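Local coordinates for protein glyceraldehyde-3-phosphate dehydrogenase (Sulfolobus solfataricus, PDB 1B7G) that oxidises and phosphorylates D-glyceraldehyde 3-phosphate to 1,3-bisphosphoglycerate in archaeal glycolysis, using NADP or NAD with a marked preference for NADP, at residues A[179-185]-A[210-214]; A[161-165]-A[220-224]; A[165-171]-A[213-219]. The protein carries 1 engineered substitution. All coordinates share one frame; numbering follows the deposited sequence.

Contact 1. Residues A[179-185]-A[210-214]; sequences INSLVPD and AVIAP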
loop_
_atom_site.group_PDB
_atom_site.type_symbol
_atom_site.label_atom_id
_atom_site.label_comp_id
_atom_site.label_asym_id
_atom_site.label_seq_id
_atom_site.Cartn_x
_atom_site.Cartn_y
_atom_site.Cartn_z
ATOM N N ILE A 179 -6.025 -17.579 9.747
ATOM C CA ILE A 179 -4.655 -17.199 10.018
ATOM C C ILE A 179 -3.697 -18.224 9.374
ATOM O O ILE A 179 -2.668 -17.889 8.804
ATOM C CB ILE A 179 -4.292 -17.207 11.505
ATOM C CG1 ILE A 179 -5.086 -16.231 12.393
ATOM C CG2 ILE A 179 -2.808 -16.794 11.681
ATOM C CD1 ILE A 179 -4.769 -16.338 13.870
ATOM N N ASN A 180 -4.078 -19.497 9.529
ATOM C CA ASN A 180 -3.150 -20.533 9.027
ATOM C C ASN A 180 -3.923 -21.794 8.669
ATOM O O ASN A 180 -3.937 -22.793 9.391
ATOM C CB ASN A 180 -2.089 -20.848 10.117
ATOM C CG ASN A 180 -1.182 -21.972 9.627
ATOM O OD1 ASN A 180 -1.129 -22.274 8.424
ATOM N ND2 ASN A 180 -0.485 -22.680 10.484
ATOM N N SER A 181 -4.629 -21.775 7.558
ATOM C CA SER A 181 -5.379 -22.956 7.095
ATOM C C SER A 181 -5.622 -22.764 5.597
ATOM O O SER A 181 -5.681 -21.615 5.161
ATOM C CB SER A 181 -6.788 -23.018 7.703
ATOM O OG SER A 181 -7.403 -24.308 7.489
ATOM N N LEU A 182 -5.925 -23.880 4.954
ATOM C CA LEU A 182 -6.480 -23.810 3.598
ATOM C C LEU A 182 -7.925 -24.193 3.829
ATOM O O LEU A 182 -8.169 -25.024 4.743
ATOM C CB LEU A 182 -5.762 -24.713 2.611
ATOM C CG LEU A 182 -4.316 -24.393 2.291
ATOM C CD1 LEU A 182 -3.799 -25.424 1.283
ATOM C CD2 LEU A 182 -4.263 -22.951 1.701
ATOM N N VAL A 183 -8.864 -23.518 3.181
ATOM C CA VAL A 183 -10.280 -23.756 3.488
ATOM C C VAL A 183 -11.062 -23.942 2.171
ATOM O O VAL A 183 -11.279 -22.937 1.490
ATOM C CB VAL A 183 -10.865 -22.614 4.331
ATOM C CG1 VAL A 183 -12.282 -22.965 4.795
ATOM C CG2 VAL A 183 -10.083 -22.154 5.597
ATOM N N PRO A 184 -11.452 -25.154 1.825
ATOM C CA PRO A 184 -12.258 -25.368 0.620
ATOM C C PRO A 184 -13.333 -24.303 0.563
ATOM O O PRO A 184 -14.057 -24.030 1.548
ATOM C CB PRO A 184 -12.738 -26.801 0.777
ATOM C CG PRO A 184 -11.616 -27.466 1.571
ATOM C CD PRO A 184 -11.233 -26.406 2.595
ATOM N N ASP A 185 -13.507 -23.666 -0.616
ATOM C CA ASP A 185 -14.511 -22.571 -0.646
ATOM C C ASP A 185 -15.351 -22.536 -1.891
ATOM O O ASP A 185 -15.156 -21.686 -2.778
ATOM C CB ASP A 185 -13.696 -21.268 -0.485
ATOM C CG ASP A 185 -14.600 -20.039 -0.346
ATOM O OD1 ASP A 185 -15.692 -20.120 0.201
ATOM O OD2 ASP A 185 -14.186 -18.982 -0.854
ATOM N N ALA A 210 -12.677 -23.667 -5.910
ATOM C CA ALA A 210 -12.016 -22.566 -5.226
ATOM C C ALA A 210 -11.647 -23.003 -3.770
ATOM O O ALA A 210 -12.401 -23.728 -3.157
ATOM C CB ALA A 210 -12.992 -21.399 -5.089
ATOM N N VAL A 211 -10.596 -22.368 -3.291
ATOM C CA VAL A 211 -10.074 -22.562 -1.965
ATOM C C VAL A 211 -9.582 -21.202 -1.406
ATOM O O VAL A 211 -9.114 -20.402 -2.220
ATOM C CB VAL A 211 -8.897 -23.550 -1.976
ATOM C CG1 VAL A 211 -7.741 -23.027 -2.820
ATOM C CG2 VAL A 211 -8.395 -23.785 -0.544
ATOM N N ILE A 212 -9.694 -21.038 -0.121
ATOM C CA ILE A 212 -9.205 -19.861 0.622
ATOM C C ILE A 212 -7.837 -20.179 1.229
ATOM O O ILE A 212 -7.638 -21.243 1.810
ATOM C CB ILE A 212 -10.193 -19.416 1.687
ATOM C CG1 ILE A 212 -11.451 -18.731 1.135
ATOM C CG2 ILE A 212 -9.572 -18.476 2.775
ATOM C CD1 ILE A 212 -12.571 -18.619 2.200
ATOM N N ALA A 213 -6.876 -19.311 0.976
ATOM C CA ALA A 213 -5.536 -19.377 1.516
ATOM C C ALA A 213 -5.397 -18.208 2.530
ATOM O O ALA A 213 -6.106 -17.211 2.330
ATOM C CB ALA A 213 -4.438 -19.203 0.492
ATOM N N PRO A 214 -4.456 -18.294 3.446
ATOM C CA PRO A 214 -4.244 -17.257 4.464
ATOM C C PRO A 214 -3.370 -16.101 4.008
ATOM O O PRO A 214 -2.269 -15.875 4.491
ATOM C CB PRO A 214 -3.605 -18.004 5.638
ATOM C CG PRO A 214 -2.922 -19.159 5.034
ATOM C CD PRO A 214 -3.564 -19.456 3.682
#

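Contact 2. Residues A[161-165]-A[220-224]; sequences RATIV and MHFIN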
loop_
_atom_site.group_PDB
_atom_site.type_symbol
_atom_site.label_atom_id
_atom_site.label_comp_id
_atom_site.label_asym_id
_atom_site.label_seq_id
_atom_site.Cartn_x
_atom_site.Cartn_y
_atom_site.Cartn_z
ATOM N N ARG A 161 -11.521 -25.036 -17.486
ATOM C CA ARG A 161 -11.452 -25.672 -16.161
ATOM C C ARG A 161 -10.492 -24.774 -15.358
ATOM O O ARG A 161 -9.456 -24.395 -15.909
ATOM C CB ARG A 161 -10.956 -27.115 -16.172
ATOM C CG ARG A 161 -11.886 -28.091 -16.937
ATOM C CD ARG A 161 -13.188 -28.254 -16.188
ATOM N NE ARG A 161 -14.103 -29.230 -16.800
ATOM C CZ ARG A 161 -15.085 -28.886 -17.637
ATOM N NH1 ARG A 161 -15.224 -27.589 -17.930
ATOM N NH2 ARG A 161 -15.918 -29.781 -18.172
ATOM N N ALA A 162 -10.930 -24.333 -14.172
ATOM C CA ALA A 162 -10.073 -23.414 -13.441
ATOM C C ALA A 162 -10.137 -23.726 -11.928
ATOM O O ALA A 162 -11.149 -24.132 -11.414
ATOM C CB ALA A 162 -10.536 -21.958 -13.636
ATOM N N THR A 163 -9.002 -23.464 -11.341
ATOM C CA THR A 163 -8.862 -23.484 -9.893
ATOM C C THR A 163 -8.484 -22.074 -9.406
ATOM O O THR A 163 -7.583 -21.437 -9.907
ATOM C CB THR A 163 -7.777 -24.515 -9.547
ATOM O OG1 THR A 163 -8.333 -25.825 -9.521
ATOM C CG2 THR A 163 -7.188 -24.216 -8.165
ATOM N N ILE A 164 -9.275 -21.606 -8.455
ATOM C CA ILE A 164 -9.147 -20.294 -7.858
ATOM C C ILE A 164 -8.685 -20.345 -6.402
ATOM O O ILE A 164 -9.366 -20.848 -5.515
ATOM C CB ILE A 164 -10.475 -19.518 -7.946
ATOM C CG1 ILE A 164 -10.900 -19.340 -9.428
ATOM C CG2 ILE A 164 -10.327 -18.099 -7.371
ATOM C CD1 ILE A 164 -12.372 -18.972 -9.524
ATOM N N VAL A 165 -7.523 -19.755 -6.162
ATOM C CA VAL A 165 -6.990 -19.623 -4.809
ATOM C C VAL A 165 -7.374 -18.228 -4.265
ATOM O O VAL A 165 -6.800 -17.266 -4.737
ATOM C CB VAL A 165 -5.466 -19.775 -4.823
ATOM C CG1 VAL A 165 -4.879 -19.503 -3.417
ATOM C CG2 VAL A 165 -5.090 -21.138 -5.386
ATOM N N MET A 220 -5.338 -15.817 -6.917
ATOM C CA MET A 220 -4.678 -16.383 -8.047
ATOM C C MET A 220 -5.562 -17.422 -8.732
ATOM O O MET A 220 -6.321 -18.175 -8.115
ATOM C CB MET A 220 -3.279 -17.003 -7.839
ATOM C CG MET A 220 -2.161 -15.959 -7.886
ATOM S SD MET A 220 -0.518 -16.641 -7.832
ATOM C CE MET A 220 -0.365 -17.200 -9.561
ATOM N N HIS A 221 -5.440 -17.446 -10.083
ATOM C CA HIS A 221 -6.169 -18.435 -10.865
ATOM C C HIS A 221 -5.209 -19.363 -11.627
ATOM O O HIS A 221 -4.200 -18.985 -12.119
ATOM C CB HIS A 221 -7.135 -17.861 -11.925
ATOM C CG HIS A 221 -8.231 -17.004 -11.348
ATOM N ND1 HIS A 221 -9.446 -16.834 -12.013
ATOM C CD2 HIS A 221 -8.305 -16.289 -10.224
ATOM C CE1 HIS A 221 -10.215 -16.036 -11.234
ATOM N NE2 HIS A 221 -9.529 -15.686 -10.187
ATOM N N PHE A 222 -5.676 -20.617 -11.771
ATOM C CA PHE A 222 -4.821 -21.582 -12.512
ATOM C C PHE A 222 -5.744 -22.239 -13.533
ATOM O O PHE A 222 -6.785 -22.776 -13.132
ATOM C CB PHE A 222 -4.203 -22.611 -11.577
ATOM C CG PHE A 222 -3.364 -21.985 -10.485
ATOM C CD1 PHE A 222 -2.070 -21.578 -10.751
ATOM C CD2 PHE A 222 -3.895 -21.748 -9.231
ATOM C CE1 PHE A 222 -1.309 -20.973 -9.757
ATOM C CE2 PHE A 222 -3.140 -21.138 -8.235
ATOM C CZ PHE A 222 -1.842 -20.756 -8.504
ATOM N N ILE A 223 -5.495 -21.957 -14.808
ATOM C CA ILE A 223 -6.562 -22.295 -15.751
ATOM C C ILE A 223 -6.128 -23.127 -16.945
ATOM O O ILE A 223 -4.991 -23.212 -17.305
ATOM C CB ILE A 223 -7.281 -21.060 -16.332
ATOM C CG1 ILE A 223 -6.280 -20.311 -17.215
ATOM C CG2 ILE A 223 -7.863 -20.142 -15.271
ATOM C CD1 ILE A 223 -7.030 -19.422 -18.213
ATOM N N ASN A 224 -7.149 -23.857 -17.389
ATOM C CA ASN A 224 -6.954 -24.766 -18.519
ATOM C C ASN A 224 -8.100 -24.485 -19.508
ATOM O O ASN A 224 -9.247 -24.729 -19.184
ATOM C CB ASN A 224 -6.983 -26.205 -18.039
ATOM C CG ASN A 224 -6.903 -27.206 -19.183
ATOM O OD1 ASN A 224 -7.657 -27.230 -20.163
ATOM N ND2 ASN A 224 -5.924 -28.098 -19.065
#

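Contact 3. Residues A[165-171]-A[213-219]; sequences VRRAADQ and APTTLMH. With SO4 (sulfate ion), chain D; SO4 (sulfate ion), chain C.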
loop_
_atom_site.group_PDB
_atom_site.type_symbol
_atom_site.label_atom_id
_atom_site.label_comp_id
_atom_site.label_asym_id
_atom_site.label_seq_id
_atom_site.Cartn_x
_atom_site.Cartn_y
_atom_site.Cartn_z
ATOM N N VAL A 165 -7.523 -19.755 -6.162
ATOM C CA VAL A 165 -6.990 -19.623 -4.809
ATOM C C VAL A 165 -7.374 -18.228 -4.265
ATOM O O VAL A 165 -6.800 -17.266 -4.737
ATOM C CB VAL A 165 -5.466 -19.775 -4.823
ATOM C CG1 VAL A 165 -4.879 -19.503 -3.417
ATOM C CG2 VAL A 165 -5.090 -21.138 -5.386
ATOM N N ARG A 166 -8.335 -18.171 -3.373
ATOM C CA ARG A 166 -8.814 -16.850 -2.904
ATOM C C ARG A 166 -8.055 -16.335 -1.693
ATOM O O ARG A 166 -7.763 -17.089 -0.742
ATOM C CB ARG A 166 -10.308 -16.929 -2.608
ATOM C CG ARG A 166 -11.184 -17.603 -3.606
ATOM C CD ARG A 166 -12.688 -17.505 -3.448
ATOM N NE ARG A 166 -13.170 -16.137 -3.238
ATOM C CZ ARG A 166 -13.342 -15.547 -2.074
ATOM N NH1 ARG A 166 -13.139 -16.215 -0.931
ATOM N NH2 ARG A 166 -13.738 -14.265 -2.032
ATOM N N ARG A 167 -7.753 -15.031 -1.692
ATOM C CA ARG A 167 -7.201 -14.403 -0.476
ATOM C C ARG A 167 -8.302 -14.442 0.557
ATOM O O ARG A 167 -9.494 -14.395 0.184
ATOM C CB ARG A 167 -6.698 -12.984 -0.820
ATOM C CG ARG A 167 -7.869 -12.026 -1.216
ATOM C CD ARG A 167 -8.301 -11.292 0.032
ATOM N NE ARG A 167 -9.381 -10.328 -0.067
ATOM C CZ ARG A 167 -10.669 -10.637 -0.080
ATOM N NH1 ARG A 167 -11.069 -11.922 -0.048
ATOM N NH2 ARG A 167 -11.594 -9.680 -0.154
ATOM N N ALA A 168 -8.010 -14.661 1.836
ATOM C CA ALA A 168 -8.980 -14.787 2.893
ATOM C C ALA A 168 -9.814 -13.525 3.163
ATOM O O ALA A 168 -11.045 -13.579 3.339
ATOM C CB ALA A 168 -8.221 -15.119 4.227
ATOM N N ALA A 169 -9.136 -12.402 3.301
ATOM C CA ALA A 169 -9.793 -11.147 3.670
ATOM C C ALA A 169 -8.881 -9.984 3.274
ATOM O O ALA A 169 -7.699 -10.188 3.031
ATOM C CB ALA A 169 -9.977 -11.126 5.202
ATOM N N ASP A 170 -9.455 -8.801 3.024
ATOM C CA ASP A 170 -8.545 -7.707 2.645
ATOM C C ASP A 170 -7.684 -7.333 3.859
ATOM O O ASP A 170 -8.011 -7.617 5.010
ATOM C CB ASP A 170 -9.289 -6.506 2.136
ATOM C CG ASP A 170 -9.953 -6.843 0.787
ATOM O OD1 ASP A 170 -9.242 -7.492 -0.014
ATOM O OD2 ASP A 170 -11.124 -6.458 0.647
ATOM N N GLN A 171 -6.597 -6.657 3.545
ATOM C CA GLN A 171 -5.603 -6.248 4.495
ATOM C C GLN A 171 -6.130 -5.377 5.635
ATOM O O GLN A 171 -5.663 -5.563 6.779
ATOM C CB GLN A 171 -4.465 -5.504 3.783
ATOM C CG GLN A 171 -3.390 -5.100 4.808
ATOM C CD GLN A 171 -2.141 -4.620 4.090
ATOM O OE1 GLN A 171 -1.331 -5.428 3.630
ATOM N NE2 GLN A 171 -2.056 -3.294 3.962
ATOM N N ALA A 213 -6.876 -19.311 0.976
ATOM C CA ALA A 213 -5.536 -19.377 1.516
ATOM C C ALA A 213 -5.397 -18.208 2.530
ATOM O O ALA A 213 -6.106 -17.211 2.330
ATOM C CB ALA A 213 -4.438 -19.203 0.492
ATOM N N PRO A 214 -4.456 -18.294 3.446
ATOM C CA PRO A 214 -4.244 -17.257 4.464
ATOM C C PRO A 214 -3.370 -16.101 4.008
ATOM O O PRO A 214 -2.269 -15.875 4.491
ATOM C CB PRO A 214 -3.605 -18.004 5.638
ATOM C CG PRO A 214 -2.922 -19.159 5.034
ATOM C CD PRO A 214 -3.564 -19.456 3.682
ATOM N N THR A 215 -3.805 -15.434 2.934
ATOM C CA THR A 215 -3.097 -14.329 2.317
ATOM C C THR A 215 -4.024 -13.116 2.222
ATOM O O THR A 215 -5.222 -13.360 2.211
ATOM C CB THR A 215 -2.505 -14.668 0.958
ATOM O OG1 THR A 215 -1.806 -13.494 0.483
ATOM C CG2 THR A 215 -3.535 -15.116 -0.090
ATOM N N THR A 216 -3.558 -11.863 2.205
ATOM C CA THR A 216 -4.512 -10.761 2.130
ATOM C C THR A 216 -4.431 -9.974 0.812
ATOM O O THR A 216 -5.348 -9.206 0.528
ATOM C CB THR A 216 -4.282 -9.688 3.256
ATOM O OG1 THR A 216 -2.932 -9.234 3.132
ATOM C CG2 THR A 216 -4.433 -10.308 4.644
ATOM N N LEU A 217 -3.398 -10.183 0.038
ATOM C CA LEU A 217 -3.114 -9.282 -1.068
ATOM C C LEU A 217 -3.909 -9.490 -2.335
ATOM O O LEU A 217 -4.423 -8.524 -2.896
ATOM C CB LEU A 217 -1.610 -9.339 -1.349
ATOM C CG LEU A 217 -0.719 -9.083 -0.109
ATOM C CD1 LEU A 217 0.744 -8.965 -0.514
ATOM C CD2 LEU A 217 -1.169 -7.795 0.595
ATOM N N MET A 218 -3.930 -10.697 -2.874
ATOM C CA MET A 218 -4.493 -10.971 -4.197
ATOM C C MET A 218 -4.932 -12.440 -4.261
ATOM O O MET A 218 -4.301 -13.268 -3.578
ATOM C CB MET A 218 -3.354 -10.854 -5.227
ATOM C CG MET A 218 -2.998 -9.436 -5.658
ATOM S SD MET A 218 -1.681 -9.364 -6.848
ATOM C CE MET A 218 -1.231 -7.606 -6.707
ATOM N N HIS A 219 -5.849 -12.693 -5.163
ATOM C CA HIS A 219 -6.236 -14.031 -5.534
ATOM C C HIS A 219 -5.302 -14.507 -6.640
ATOM O O HIS A 219 -4.693 -13.664 -7.310
ATOM C CB HIS A 219 -7.638 -14.025 -6.155
ATOM C CG HIS A 219 -8.728 -13.470 -5.316
ATOM N ND1 HIS A 219 -9.037 -13.923 -4.066
ATOM C CD2 HIS A 219 -9.626 -12.475 -5.567
ATOM C CE1 HIS A 219 -10.074 -13.295 -3.578
ATOM N NE2 HIS A 219 -10.466 -12.394 -4.506
HETATM S S SO4 D . -14.704 -11.571 0.303
HETATM O O1 SO4 D . -14.413 -10.277 1.028
HETATM O O2 SO4 D . -13.521 -12.462 0.386
HETATM O O3 SO4 D . -14.929 -11.164 -1.125
HETATM O O4 SO4 D . -15.895 -12.217 0.889
HETATM S S SO4 C . -15.131 -14.044 -5.862
HETATM O O1 SO4 C . -15.503 -13.630 -4.516
HETATM O O2 SO4 C . -14.141 -15.251 -5.760
HETATM O O3 SO4 C . -14.445 -13.070 -6.706
HETATM O O4 SO4 C . -16.384 -14.489 -6.500
HETATM O O HOH W 1 -6.138 -6.468 0.487
#

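Contact 1. Residues A[179-185]-A[210-214]
Ile-212 sets CG1 beside its own backbone N, anti to its carbonyl carbon (chi1 -73°), while Asp-185 carries CG anti to N (chi1 -174°), and these choices bring the two side chains across each other. Asp-185 OD2 comes to 3.4 Å from Ile-212 CG1, and the end methyl continues along the acid, with Ile-212 CD1 3.6 Å from Asp-185 CG. An isoleucine arm can flank a carboxylate but not bind it. The polar mate of OD2 is Arg-166 NH1 on strand 157-167, joined to it by a salt bridge. With an alanine in place of Asp-185, the guanidinium of Arg-166 would probably lose this carboxylate mate and be freer to turn, and the arm of Ile-212 would lose its flank.

The backbones hold these groups in register. Strand 183-184, outermost in its sheet within this chain, runs antiparallel to strand 205-213. Val-183 and Ile-212 form a hydrogen-bonded pair, Val-183 N to Ile-212 O 2.9 Å and Ile-212 N to Val-183 O 3.0 Å. Beyond it, Asp-185 N reaches Ala-210 O at 2.8 Å. Pro-184 suits the place between, because opposite Val-211 it occupies a non-hydrogen-bonded position, where a residue without an N-H gives up no bond to that strand. The beta-branched Val-183 and Ile-212 share a face of the sheet, and Leu-182 lays CD2 against Ala-213 CB at 3.9 Å. Farther along, the Pro-214 ring abuts backbone oxygens, its CB 3.3 Å from Ile-179 O.

Arg-166 belongs to the substrate-phosphate site, so Asp-185 is a second-shell acid: its charge would help to orient the arginine and probably offsets part of the positive charge gathered there, while its backbone bond to Ala-210 probably helps to keep the carboxylate in place.

Contact 2. Residues A[161-165]-A[220-224]
Arg-161 and Asn-224, Thr-163 and Phe-222, and Val-165 and Met-220 are the three hydrogen-bonded pairs of this antiparallel ladder, each joined by two backbone bonds. At the middle rung Thr-163 N meets Phe-222 O at 2.9 Å, nearly straight at 174°, and Phe-222 N returns to Thr-163 O at 2.8 Å. The non-hydrogen-bonded pairs between them add CA-H...O contacts, such as Ala-162 CA to Phe-222 O at 3.4 Å. The polar ends find partners outside the pair: Arg-161 forms a salt bridge with Asp-205, and Asn-224 ND2 bonds to Glu-291.

Side chains alternate between two faces. On one, Ile-164 CG1 and His-221 CG both lie beside their own backbone N (chi1 -60° and -61°), which helps to keep the two side chains alongside each other, and Ile-164 CG1 sits over the centre of the imidazole face, a CH-pi contact 3.8 Å from the ring centroid. Next to them the small Ala-162 leaves room for Ile-223, whose CG2 comes within 3.6 Å of Ala-162 CB. On the other face Val-165 CG2 approaches the Phe-222 ring in its plane, at the edge, 3.5 Å from CE2.

The histidine thus combines two roles. Packing on Ile-164 probably steadies its ring, and NE2 bonds to Asn-140 OD1, which in turn helps to position Asn-140, a residue of the inorganic-phosphate site on helix 139-152, from the sheet.

Contact 3. Residues A[165-171]-A[213-219]
The imidazole of His-219 is met at its edge by Arg-167 N, which donates to ND1 at 2.9 Å from 20° out of the ring plane, while CE1 lies over one face of the Arg-166 guanidinium. The setting is the anion-binding pocket at the sheet end of the GAPDH catalytic domain, where His-219 is a catalytic-site residue and both arginines belong to the substrate-phosphate site. Two sulfates, probably from the crystallisation liquor, lie at the guanidinium edges and are consistent with phosphate positions. Arg-166 NE holds O2 of the chain C sulfate at 2.8 Å, and its NH2 reaches both anions. A bend at chi3 (50°) helps to turn this edge to the two ions, fitting an arginine shared by two phosphate sites.

Arg-167 offers NH1 and NH2 to the chain D sulfate, its guanidinium plane 65° from the His-219 ring. Ala-169 CA lies over one face of that group, 3.7 Å above the plane and toward the rim. At the edge, Arg-167 NE forms a salt bridge with Asp-170 OD1, 2.8 Å away; OD1 lies in the guanidinium plane but is met from above its own carboxylate plane. Carboxylate and sulfate together probably limit the group's rotation in this crystal.

Backbone bonds also join the two segments. Ala-213 N donates to Arg-166 O at 2.9 Å, and past the inverse gamma turn centred on Pro-214, Ala-168 N reaches Thr-215 O. The methyl of Ala-168 is small enough to sit 3.5 Å from Ala-213 O. Gln-171 OE1 bonds to Gln-171 NE2 of the second subunit. At the far end a water donates to Thr-216 O, 2.8 Å away, and accepts from Gln-171 N at 3.1 Å.

The three contacts lie in or beside one mixed sheet, joined through strand 157-167: contact 2 pairs it with strand 219-227, contact 3 takes up its end and shares Val-165 with contact 2, and strand 205-213 of contact 1 runs along its other edge. Contacts 1 and 3 have centres about 9 Å apart and share Ala-213 and Pro-214. Contacts 1 and 2, about 15 Å apart between centres, meet where Val-211 N lies 3.0 Å from Ile-164 O, a probable hydrogen bond. Contact 3 holds the sulfates and His-219. Contact 1 adds Asp-185, whose OD2 is 3.0 Å from Arg-166 NH1, and contact 2 reaches Asn-140 through His-221, next to Cys-139, the probable nucleophile.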